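Local coordinates for protein glycerol dehydratase (Clostridium butyricum, PDB 1R8W) that probably catalyses the dehydration of glycerol to 3-hydroxypropionaldehyde as a lyase of the glycyl radical enzyme family, at residues K24-S29 with P80-V85; V378-K383 with P403-D408; R455-T460 with K489-Q494; K704-A709 with V738-I743. All coordinates share one frame; numbering follows the deposited sequence.

Contact 1: K24-S29 with P80-V85; sequences KPCVES and PRSSQV
Cys26 and Glu28 flank an isolated beta bridge, formed by Val27 with Ser83, that joins two loops of the pyruvate formate-lyase-like fold running in nearly the same direction. Two backbone bonds make it: Ser83 N donates to Cys26 O almost straight (175°), and Glu28 N reaches Ser83 O over 2.9 Å. Packing is tightest just before the bridge, where Ser82 CB lies 3.1 Å from Cys26 O and the Pro25 ring rests on the carbonyl oxygen of Arg81. With OG placed beside its own backbone N (chi1 -61°), the Ser82 hydroxyl accepts from Cys26 N at 3.1 Å and donates to Pro80 O, so one group links both loops. Beyond the bridge, Val27 CG1 meets Val85 CG2 at 3.5 Å.

Beside the valines, on the side of Glu28 and Gln84, the contact is looser and water takes over. Glu28 and Gln84 meet without a direct bond between their polar ends; the carboxylate is held by the backbone N atoms of Lys78 and Glu79, the amide NE2 by Leu76 O, and a water joins Glu28 OE1 to Gln84 NE2. A second water donates to Glu28 O and to Gln84 OE1 while accepting from Val85 N at 2.9 Å.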
# COMPACT_ATOMS: atom_id res chain seq x y z
N LYS A 24 0.03 -16.77 -38.30
CA LYS A 24 1.43 -16.56 -38.01
C LYS A 24 1.47 -15.72 -36.74
O LYS A 24 1.33 -14.50 -36.80
CB LYS A 24 2.12 -15.84 -39.16
CG LYS A 24 2.13 -16.65 -40.45
CD LYS A 24 3.06 -16.06 -41.49
CE LYS A 24 3.11 -16.95 -42.74
NZ LYS A 24 4.11 -16.48 -43.76
N PRO A 25 1.64 -16.37 -35.57
CA PRO A 25 1.69 -15.70 -34.27
C PRO A 25 2.43 -14.38 -34.30
O PRO A 25 3.55 -14.29 -34.81
CB PRO A 25 2.38 -16.74 -33.39
CG PRO A 25 1.88 -18.02 -33.94
CD PRO A 25 2.02 -17.79 -35.44
N CYS A 26 1.80 -13.34 -33.77
CA CYS A 26 2.43 -12.04 -33.75
C CYS A 26 2.11 -11.28 -32.48
O CYS A 26 1.21 -11.66 -31.73
CB CYS A 26 1.97 -11.21 -34.96
SG CYS A 26 0.25 -10.66 -34.85
N VAL A 27 2.87 -10.22 -32.25
CA VAL A 27 2.67 -9.37 -31.08
C VAL A 27 1.92 -8.12 -31.51
O VAL A 27 2.43 -7.32 -32.30
CB VAL A 27 4.03 -8.97 -30.48
CG1 VAL A 27 3.83 -8.04 -29.31
CG2 VAL A 27 4.79 -10.21 -30.05
N GLU A 28 0.70 -7.95 -31.01
CA GLU A 28 -0.09 -6.77 -31.36
C GLU A 28 0.10 -5.71 -30.29
O GLU A 28 0.54 -6.03 -29.19
CB GLU A 28 -1.56 -7.16 -31.54
CG GLU A 28 -1.73 -8.35 -32.48
CD GLU A 28 -3.13 -8.48 -33.04
OE1 GLU A 28 -4.09 -8.05 -32.36
OE2 GLU A 28 -3.28 -9.04 -34.15
N SER A 29 -0.23 -4.47 -30.60
CA SER A 29 -0.00 -3.37 -29.66
C SER A 29 -1.20 -2.64 -29.05
O SER A 29 -1.01 -1.79 -28.17
CB SER A 29 0.89 -2.33 -30.33
OG SER A 29 0.28 -1.86 -31.53
N PRO A 80 -5.10 -14.48 -35.61
CA PRO A 80 -5.35 -15.63 -34.74
C PRO A 80 -4.10 -16.12 -34.02
O PRO A 80 -2.98 -15.86 -34.45
CB PRO A 80 -5.88 -16.69 -35.71
CG PRO A 80 -6.48 -15.88 -36.81
CD PRO A 80 -5.47 -14.78 -37.00
N ARG A 81 -4.30 -16.81 -32.90
CA ARG A 81 -3.20 -17.38 -32.15
C ARG A 81 -2.06 -16.40 -31.91
O ARG A 81 -0.89 -16.78 -31.95
CB ARG A 81 -2.67 -18.60 -32.91
CG ARG A 81 -1.91 -19.59 -32.08
CD ARG A 81 -1.36 -20.72 -32.95
NE ARG A 81 -0.81 -21.80 -32.14
CZ ARG A 81 -0.05 -22.78 -32.62
NH1 ARG A 81 0.25 -22.82 -33.91
NH2 ARG A 81 0.41 -23.72 -31.81
N SER A 82 -2.39 -15.14 -31.65
CA SER A 82 -1.37 -14.12 -31.41
C SER A 82 -1.42 -13.58 -29.99
O SER A 82 -2.26 -13.99 -29.19
CB SER A 82 -1.51 -12.99 -32.42
OG SER A 82 -1.33 -13.49 -33.74
N SER A 83 -0.52 -12.67 -29.66
CA SER A 83 -0.45 -12.13 -28.31
C SER A 83 -0.51 -10.62 -28.14
O SER A 83 0.04 -9.85 -28.93
CB SER A 83 0.82 -12.66 -27.62
OG SER A 83 0.99 -12.07 -26.34
N GLN A 84 -1.18 -10.21 -27.08
CA GLN A 84 -1.33 -8.81 -26.72
C GLN A 84 -0.13 -8.56 -25.79
O GLN A 84 0.60 -9.49 -25.48
CB GLN A 84 -2.66 -8.66 -25.99
CG GLN A 84 -3.45 -7.39 -26.24
CD GLN A 84 -3.57 -7.01 -27.70
OE1 GLN A 84 -2.77 -6.24 -28.21
NE2 GLN A 84 -4.57 -7.55 -28.39
N VAL A 85 0.09 -7.31 -25.36
CA VAL A 85 1.22 -7.01 -24.48
C VAL A 85 0.78 -6.53 -23.10
O VAL A 85 -0.24 -5.86 -22.97
CB VAL A 85 2.14 -5.94 -25.12
CG1 VAL A 85 3.18 -5.47 -24.12
CG2 VAL A 85 2.84 -6.53 -26.34
O HOH W 1 -0.93 -5.04 -26.84
O HOH W 2 -5.27 -6.06 -31.14

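Contact 2: V378-K383 with P403-D408; sequences VRIWNK and PAYYND
Arg379 passes the carboxylate of Asp408 at about a right angle, each atom from CB to NE lying within 4 Å of OD1. Its CB is 3.5 Å from Asp408 OD1, and CG and CD pass the same oxygen at slightly longer range. A bend at chi3 (50°) then brings the guanidinium side-on to the acid: NE donates to Asp408 OD1 at 2.9 Å and only weakly to OD2, while NH2 reaches OD2 at 2.6 Å. That last oxygen sits in the guanidinium plane, yet the arginine approaches it from above the carboxylate plane, the two planes being 54° apart. The tip is shared, since NH2 also donates to Arg426 O and Asp408 OD1 is also hydrogen-bonded to Tyr428 OH.

The salt bridge sits at the C-terminal ends of two parallel strands, 375-380 and 404-407, which helix 386-397 connects as a beta-alpha-beta crossover, probably within the barrel of this enzyme family. Val378 N to Ala404 O, Tyr406 N to Val378 O and Ile380 N to Tyr406 O form the ladder, and Asp408 N continues it to Ile380 O. On the face bearing Val378, Ile380 and Tyr405, Ile380 CD1 meets the edge of the Tyr405 ring, 3.2 Å from CD2, and Val378 CG2 lies 3.5 Å from the same CD2.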
# COMPACT_ATOMS: atom_id res chain seq x y z
N VAL A 378 -8.82 -36.33 -17.13
CA VAL A 378 -9.92 -37.10 -16.59
C VAL A 378 -9.60 -37.48 -15.16
O VAL A 378 -8.45 -37.72 -14.80
CB VAL A 378 -10.19 -38.41 -17.40
CG1 VAL A 378 -10.47 -38.07 -18.85
CG2 VAL A 378 -9.01 -39.35 -17.29
N ARG A 379 -10.63 -37.50 -14.33
CA ARG A 379 -10.46 -37.87 -12.94
C ARG A 379 -10.80 -39.34 -12.81
O ARG A 379 -11.80 -39.81 -13.36
CB ARG A 379 -11.35 -37.02 -12.03
CG ARG A 379 -10.74 -35.68 -11.70
CD ARG A 379 -11.64 -34.86 -10.81
NE ARG A 379 -12.10 -35.62 -9.66
CZ ARG A 379 -12.85 -35.12 -8.69
NH1 ARG A 379 -13.23 -33.85 -8.74
NH2 ARG A 379 -13.26 -35.90 -7.69
N ILE A 380 -9.97 -40.06 -12.08
CA ILE A 380 -10.19 -41.47 -11.88
C ILE A 380 -10.21 -41.84 -10.41
O ILE A 380 -9.38 -41.36 -9.64
CB ILE A 380 -9.11 -42.28 -12.62
CG1 ILE A 380 -9.35 -42.17 -14.13
CG2 ILE A 380 -9.10 -43.72 -12.16
CD1 ILE A 380 -8.31 -42.83 -14.95
N TRP A 381 -11.18 -42.65 -10.02
CA TRP A 381 -11.28 -43.10 -8.65
C TRP A 381 -11.78 -44.53 -8.62
O TRP A 381 -12.13 -45.08 -9.66
CB TRP A 381 -12.20 -42.18 -7.84
CG TRP A 381 -13.66 -42.25 -8.17
CD1 TRP A 381 -14.25 -41.90 -9.35
CD2 TRP A 381 -14.72 -42.61 -7.28
NE1 TRP A 381 -15.62 -42.01 -9.25
CE2 TRP A 381 -15.93 -42.44 -7.98
CE3 TRP A 381 -14.76 -43.05 -5.95
CZ2 TRP A 381 -17.18 -42.70 -7.40
CZ3 TRP A 381 -15.99 -43.31 -5.37
CH2 TRP A 381 -17.19 -43.13 -6.09
N ASN A 382 -11.82 -45.13 -7.43
CA ASN A 382 -12.24 -46.52 -7.28
C ASN A 382 -13.49 -46.94 -8.02
O ASN A 382 -13.55 -48.06 -8.53
CB ASN A 382 -12.38 -46.87 -5.80
CG ASN A 382 -11.04 -47.09 -5.12
OD1 ASN A 382 -10.99 -47.46 -3.94
ND2 ASN A 382 -9.96 -46.87 -5.85
N LYS A 383 -14.49 -46.07 -8.09
CA LYS A 383 -15.73 -46.43 -8.77
C LYS A 383 -15.93 -45.83 -10.16
O LYS A 383 -17.05 -45.74 -10.64
CB LYS A 383 -16.93 -46.09 -7.89
CG LYS A 383 -17.03 -46.88 -6.59
CD LYS A 383 -18.28 -46.47 -5.82
CE LYS A 383 -18.31 -47.07 -4.42
NZ LYS A 383 -19.45 -46.55 -3.61
N PRO A 403 -5.69 -38.07 -22.82
CA PRO A 403 -5.82 -37.03 -21.81
C PRO A 403 -4.88 -37.34 -20.65
O PRO A 403 -4.32 -38.42 -20.58
CB PRO A 403 -7.27 -37.17 -21.39
CG PRO A 403 -7.39 -38.67 -21.33
CD PRO A 403 -6.68 -39.13 -22.59
N ALA A 404 -4.70 -36.39 -19.74
CA ALA A 404 -3.87 -36.65 -18.58
C ALA A 404 -4.79 -37.32 -17.56
O ALA A 404 -5.98 -37.00 -17.49
CB ALA A 404 -3.31 -35.35 -18.03
N TYR A 405 -4.25 -38.26 -16.78
CA TYR A 405 -5.05 -38.97 -15.78
C TYR A 405 -4.67 -38.54 -14.38
O TYR A 405 -3.48 -38.38 -14.08
CB TYR A 405 -4.86 -40.48 -15.91
CG TYR A 405 -5.29 -41.04 -17.24
CD1 TYR A 405 -4.48 -40.90 -18.38
CD2 TYR A 405 -6.49 -41.72 -17.38
CE1 TYR A 405 -4.86 -41.43 -19.60
CE2 TYR A 405 -6.89 -42.26 -18.60
CZ TYR A 405 -6.07 -42.11 -19.71
OH TYR A 405 -6.44 -42.64 -20.91
N TYR A 406 -5.67 -38.35 -13.53
CA TYR A 406 -5.45 -37.93 -12.15
C TYR A 406 -6.16 -38.85 -11.17
O TYR A 406 -7.33 -39.19 -11.36
CB TYR A 406 -5.90 -36.49 -11.95
CG TYR A 406 -5.15 -35.54 -12.83
CD1 TYR A 406 -5.58 -35.28 -14.13
CD2 TYR A 406 -3.98 -34.94 -12.39
CE1 TYR A 406 -4.85 -34.44 -14.97
CE2 TYR A 406 -3.24 -34.10 -13.22
CZ TYR A 406 -3.68 -33.85 -14.51
OH TYR A 406 -2.94 -33.04 -15.34
N ASN A 407 -5.45 -39.22 -10.11
CA ASN A 407 -5.97 -40.14 -9.10
C ASN A 407 -6.66 -39.49 -7.90
O ASN A 407 -6.00 -38.94 -7.00
CB ASN A 407 -4.83 -41.06 -8.64
CG ASN A 407 -5.28 -42.08 -7.62
OD1 ASN A 407 -6.44 -42.49 -7.60
ND2 ASN A 407 -4.35 -42.51 -6.77
N ASP A 408 -7.98 -39.58 -7.88
CA ASP A 408 -8.81 -39.03 -6.81
C ASP A 408 -8.45 -39.64 -5.47
O ASP A 408 -8.52 -38.97 -4.44
CB ASP A 408 -10.29 -39.33 -7.08
CG ASP A 408 -10.93 -38.36 -8.05
OD1 ASP A 408 -10.20 -37.71 -8.83
OD2 ASP A 408 -12.18 -38.28 -8.03

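Contact 3: R455-T460 with K489-Q494; sequences RIVELT and KAYKAQ
The ring of Tyr491 turns its CD1-CE1 side to the segment 455-460, with Thr460 OG1 at its edge, near the ring plane, and Ile456 CG2 and Val457 CG2 approaching obliquely. Ile456 CG2 is 3.8 Å from Tyr491 CD1, and Val457 CG2 lies 4.1 Å from CE1. The second flat group, the Gln494 amide, meets Leu459 through its oxygen, OE1 coming 3.6 Å from Leu459 CB as the two side chains cross at about a right angle. This is helix-helix packing: helix 453-461 lies across the long helix 484-516, the axes of the two short segments passing 8.8 Å apart with 121° between their N-to-C directions.

Across the crossing the contact is one of packing, and the polar ends are held from outside it. Tyr491 OH donates to Gly616 O of helix 607-625, while its side chain also touches Val619 of that helix and Ile556 of helix 553-569; Gln494 NE2 is bound by Pro473 O and Thr475 OG1. A bend at chi2 (-65°) folds the Gln494 chain over Leu459, while its CB stays 3.7 Å from Ile456 CG2.

Thr460 fits between Ala490, Tyr491 and Gln494. Its CG2 touches Ala490 CB, and OG1 comes 3.3 Å from Tyr491 CA. The hydroxyl, lying beside its own backbone N (chi1 -58°), donates to Ile456 O at 2.7 Å, and Thr460 N reaches that carbonyl oxygen from the opposite face of its plane.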
# COMPACT_ATOMS: atom_id res chain seq x y z
N ARG A 455 21.19 -29.50 -9.25
CA ARG A 455 22.13 -28.42 -8.97
C ARG A 455 22.60 -28.46 -7.51
O ARG A 455 23.72 -28.07 -7.20
CB ARG A 455 21.45 -27.09 -9.27
CG ARG A 455 22.39 -25.96 -9.55
CD ARG A 455 22.99 -26.03 -10.93
NE ARG A 455 23.75 -24.82 -11.19
CZ ARG A 455 24.88 -24.49 -10.56
NH1 ARG A 455 25.39 -25.30 -9.64
NH2 ARG A 455 25.47 -23.34 -10.82
N ILE A 456 21.74 -28.93 -6.61
CA ILE A 456 22.08 -29.01 -5.20
C ILE A 456 23.09 -30.12 -4.96
O ILE A 456 23.97 -30.00 -4.11
CB ILE A 456 20.82 -29.27 -4.33
CG1 ILE A 456 19.87 -28.07 -4.44
CG2 ILE A 456 21.20 -29.47 -2.87
CD1 ILE A 456 20.52 -26.74 -4.08
N VAL A 457 22.95 -31.21 -5.72
CA VAL A 457 23.87 -32.33 -5.62
C VAL A 457 25.25 -31.81 -6.03
O VAL A 457 26.26 -32.15 -5.42
CB VAL A 457 23.45 -33.47 -6.58
CG1 VAL A 457 24.52 -34.54 -6.62
CG2 VAL A 457 22.13 -34.07 -6.11
N GLU A 458 25.26 -30.97 -7.05
CA GLU A 458 26.50 -30.39 -7.55
C GLU A 458 27.13 -29.49 -6.49
O GLU A 458 28.35 -29.52 -6.28
CB GLU A 458 26.21 -29.61 -8.84
CG GLU A 458 27.44 -29.16 -9.60
CD GLU A 458 27.10 -28.61 -10.97
OE1 GLU A 458 28.03 -28.23 -11.72
OE2 GLU A 458 25.90 -28.55 -11.31
N LEU A 459 26.30 -28.68 -5.82
CA LEU A 459 26.79 -27.77 -4.78
C LEU A 459 27.24 -28.54 -3.54
O LEU A 459 28.11 -28.08 -2.80
CB LEU A 459 25.72 -26.75 -4.37
CG LEU A 459 25.59 -25.37 -5.05
CD1 LEU A 459 26.93 -24.93 -5.62
CD2 LEU A 459 24.53 -25.43 -6.13
N THR A 460 26.64 -29.70 -3.29
CA THR A 460 27.01 -30.50 -2.13
C THR A 460 28.41 -31.06 -2.35
O THR A 460 29.24 -31.04 -1.44
CB THR A 460 26.04 -31.67 -1.90
OG1 THR A 460 24.71 -31.16 -1.73
CG2 THR A 460 26.42 -32.45 -0.66
N LYS A 489 23.69 -34.67 5.10
CA LYS A 489 23.58 -33.49 5.95
C LYS A 489 24.02 -32.25 5.19
O LYS A 489 23.46 -31.17 5.38
CB LYS A 489 24.44 -33.66 7.20
CG LYS A 489 23.94 -34.77 8.10
CD LYS A 489 24.71 -34.81 9.41
CE LYS A 489 24.10 -35.85 10.34
NZ LYS A 489 24.81 -35.91 11.65
N ALA A 490 25.03 -32.40 4.33
CA ALA A 490 25.52 -31.28 3.55
C ALA A 490 24.50 -30.97 2.45
O ALA A 490 24.30 -29.81 2.08
CB ALA A 490 26.87 -31.61 2.94
N TYR A 491 23.86 -32.02 1.95
CA TYR A 491 22.85 -31.91 0.91
C TYR A 491 21.65 -31.13 1.44
O TYR A 491 21.12 -30.24 0.77
CB TYR A 491 22.43 -33.31 0.48
CG TYR A 491 21.21 -33.39 -0.40
CD1 TYR A 491 21.28 -33.05 -1.75
CD2 TYR A 491 20.00 -33.88 0.09
CE1 TYR A 491 20.17 -33.20 -2.58
CE2 TYR A 491 18.90 -34.03 -0.72
CZ TYR A 491 18.98 -33.69 -2.06
OH TYR A 491 17.88 -33.86 -2.85
N LYS A 492 21.22 -31.47 2.66
CA LYS A 492 20.10 -30.80 3.28
C LYS A 492 20.44 -29.34 3.58
O LYS A 492 19.58 -28.45 3.45
CB LYS A 492 19.71 -31.51 4.58
CG LYS A 492 18.56 -30.83 5.31
CD LYS A 492 18.18 -31.55 6.59
CE LYS A 492 17.18 -30.72 7.39
NZ LYS A 492 16.88 -31.32 8.72
N ALA A 493 21.68 -29.08 3.97
CA ALA A 493 22.11 -27.72 4.28
C ALA A 493 22.11 -26.84 3.03
O ALA A 493 21.79 -25.65 3.10
CB ALA A 493 23.50 -27.75 4.91
N GLN A 494 22.46 -27.42 1.89
CA GLN A 494 22.45 -26.65 0.64
C GLN A 494 21.00 -26.41 0.23
O GLN A 494 20.63 -25.32 -0.20
CB GLN A 494 23.19 -27.40 -0.47
CG GLN A 494 24.70 -27.50 -0.30
CD GLN A 494 25.40 -26.15 -0.38
OE1 GLN A 494 25.02 -25.28 -1.16
NE2 GLN A 494 26.44 -25.98 0.42

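Contact 4: K704-A709 with V738-I743; sequences KFHPSA and VIDKKI
Pro707 packs against the backbone of Ile739 and Asp740, its CG 3.7 Å from Asp740 N and its CD 3.7 Å from Ile739 O. The contact lies just past the C-terminal ends of the neighbouring parallel strands 702-705 and 733-738, which helix 712-728 connects as a beta-alpha-beta crossover in the glycine radical region of the chain. Also in the first shell, Val738 CG1 comes 4.0 Å from Pro707 CA, and the CA-H of Val738 points at the carbonyl oxygen of Phe705, the two heavy atoms being 3.6 Å apart. The His706 and Asp740 side chains extend alongside each other in the same direction, with NE2 4.1 Å from OD2, too far for a hydrogen bond, though a protonated imidazole would probably be attracted to the acid.

Neighbouring groups set these positions. Pro707 CD lies over the rim of one face of the His706 ring, and Ser708 N donates to His706 ND1 at 3.0 Å, which helps to set the turn of the imidazole, although the donor lies somewhat out of the ring plane. Further out, the backbones of Lys704 and His706 are hydrogen-bonded to that of His785, in the strand 784-785 that borders 702-705, and Phe705 pairs with Asn737. Asp740 has a second task as the N-cap of helix 741-749. Its CG lies opposite the backbone N across the CA-CB bond (chi1 -169°), and OD1 accepts from Lys742 N at 2.8 Å on the anti lone pair.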
# COMPACT_ATOMS: atom_id res chain seq x y z
N LYS A 704 5.98 -43.21 -22.53
CA LYS A 704 5.80 -43.23 -23.97
C LYS A 704 5.74 -44.66 -24.48
O LYS A 704 6.63 -45.46 -24.20
CB LYS A 704 6.95 -42.48 -24.64
CG LYS A 704 6.96 -42.56 -26.16
CD LYS A 704 8.03 -41.67 -26.76
CE LYS A 704 9.42 -42.17 -26.46
NZ LYS A 704 10.45 -41.31 -27.08
N PHE A 705 4.69 -44.97 -25.22
CA PHE A 705 4.51 -46.30 -25.77
C PHE A 705 4.62 -46.35 -27.28
O PHE A 705 4.33 -45.37 -27.97
CB PHE A 705 3.15 -46.88 -25.37
CG PHE A 705 3.08 -47.37 -23.95
CD1 PHE A 705 2.56 -46.56 -22.95
CD2 PHE A 705 3.57 -48.63 -23.62
CE1 PHE A 705 2.52 -47.00 -21.62
CE2 PHE A 705 3.55 -49.08 -22.30
CZ PHE A 705 3.02 -48.26 -21.30
N HIS A 706 5.04 -47.50 -27.79
CA HIS A 706 5.12 -47.71 -29.22
C HIS A 706 3.66 -47.96 -29.58
O HIS A 706 2.93 -48.60 -28.81
CB HIS A 706 5.97 -48.95 -29.53
CG HIS A 706 6.07 -49.26 -30.99
ND1 HIS A 706 5.09 -49.95 -31.66
CD2 HIS A 706 6.98 -48.89 -31.91
CE1 HIS A 706 5.39 -49.99 -32.95
NE2 HIS A 706 6.54 -49.36 -33.13
N PRO A 707 3.20 -47.46 -30.74
CA PRO A 707 1.81 -47.63 -31.18
C PRO A 707 1.25 -49.05 -31.10
O PRO A 707 0.06 -49.24 -30.87
CB PRO A 707 1.84 -47.10 -32.61
CG PRO A 707 2.86 -46.01 -32.53
CD PRO A 707 3.96 -46.66 -31.71
N SER A 708 2.12 -50.04 -31.31
CA SER A 708 1.69 -51.43 -31.28
C SER A 708 1.17 -51.89 -29.92
O SER A 708 0.41 -52.85 -29.84
CB SER A 708 2.83 -52.33 -31.72
OG SER A 708 4.00 -52.06 -30.96
N ALA A 709 1.56 -51.19 -28.86
CA ALA A 709 1.13 -51.56 -27.52
C ALA A 709 -0.33 -51.24 -27.24
O ALA A 709 -0.92 -51.79 -26.31
CB ALA A 709 2.03 -50.89 -26.49
N VAL A 738 1.83 -41.74 -27.44
CA VAL A 738 1.68 -42.98 -28.20
C VAL A 738 2.03 -42.58 -29.62
O VAL A 738 1.16 -42.21 -30.40
CB VAL A 738 0.22 -43.50 -28.16
CG1 VAL A 738 0.10 -44.76 -29.00
CG2 VAL A 738 -0.19 -43.78 -26.74
N ILE A 739 3.31 -42.64 -29.95
CA ILE A 739 3.74 -42.23 -31.27
C ILE A 739 4.95 -43.00 -31.79
O ILE A 739 5.77 -43.51 -31.02
CB ILE A 739 4.06 -40.73 -31.27
CG1 ILE A 739 4.18 -40.22 -32.70
CG2 ILE A 739 5.35 -40.47 -30.49
CD1 ILE A 739 4.35 -38.73 -32.79
N ASP A 740 5.05 -43.07 -33.11
CA ASP A 740 6.16 -43.76 -33.77
C ASP A 740 7.35 -42.82 -33.93
O ASP A 740 7.20 -41.70 -34.42
CB ASP A 740 5.70 -44.28 -35.14
CG ASP A 740 6.70 -45.24 -35.75
OD1 ASP A 740 7.85 -44.83 -36.02
OD2 ASP A 740 6.33 -46.42 -35.97
N LYS A 741 8.52 -43.28 -33.52
CA LYS A 741 9.74 -42.49 -33.60
C LYS A 741 10.01 -41.92 -34.99
O LYS A 741 10.47 -40.78 -35.13
CB LYS A 741 10.93 -43.35 -33.15
CG LYS A 741 12.20 -42.57 -32.90
CD LYS A 741 13.34 -43.49 -32.52
CE LYS A 741 14.63 -42.72 -32.30
NZ LYS A 741 15.79 -43.64 -32.14
N LYS A 742 9.72 -42.71 -36.02
CA LYS A 742 9.93 -42.29 -37.40
C LYS A 742 9.15 -41.03 -37.77
O LYS A 742 9.64 -40.21 -38.55
CB LYS A 742 9.55 -43.43 -38.35
CG LYS A 742 10.25 -44.73 -38.02
CD LYS A 742 9.64 -45.91 -38.75
CE LYS A 742 10.31 -47.21 -38.31
NZ LYS A 742 9.77 -48.40 -39.04
N ILE A 743 7.95 -40.89 -37.23
CA ILE A 743 7.12 -39.72 -37.52
C ILE A 743 7.74 -38.45 -36.95
O ILE A 743 7.68 -37.39 -37.57
CB ILE A 743 5.70 -39.87 -36.95
CG1 ILE A 743 5.02 -41.11 -37.54
CG2 ILE A 743 4.88 -38.63 -37.27
CD1 ILE A 743 4.73 -41.02 -39.03

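From the N terminus the four contacts follow in series, with none nesting or crossing. Contact 1 closes a loop of 50 residues that holds helices 30-41 and 47-61. Contact 2 closes a short one built on helix 386-397. In contact 3 the loop runs from helix 453-461 through the strands 465-466 and 469-470 into helix 484-516. Contact 4 closes the last around helix 712-728. Contacts 2 and 4, their centres about 23 Å apart, belong to one mixed sheet, which joins the pyruvate formate-lyase-like and glycine radical regions. Contact 1 lies across the chain's centre from contact 2, and contact 3 stands apart in a helical region.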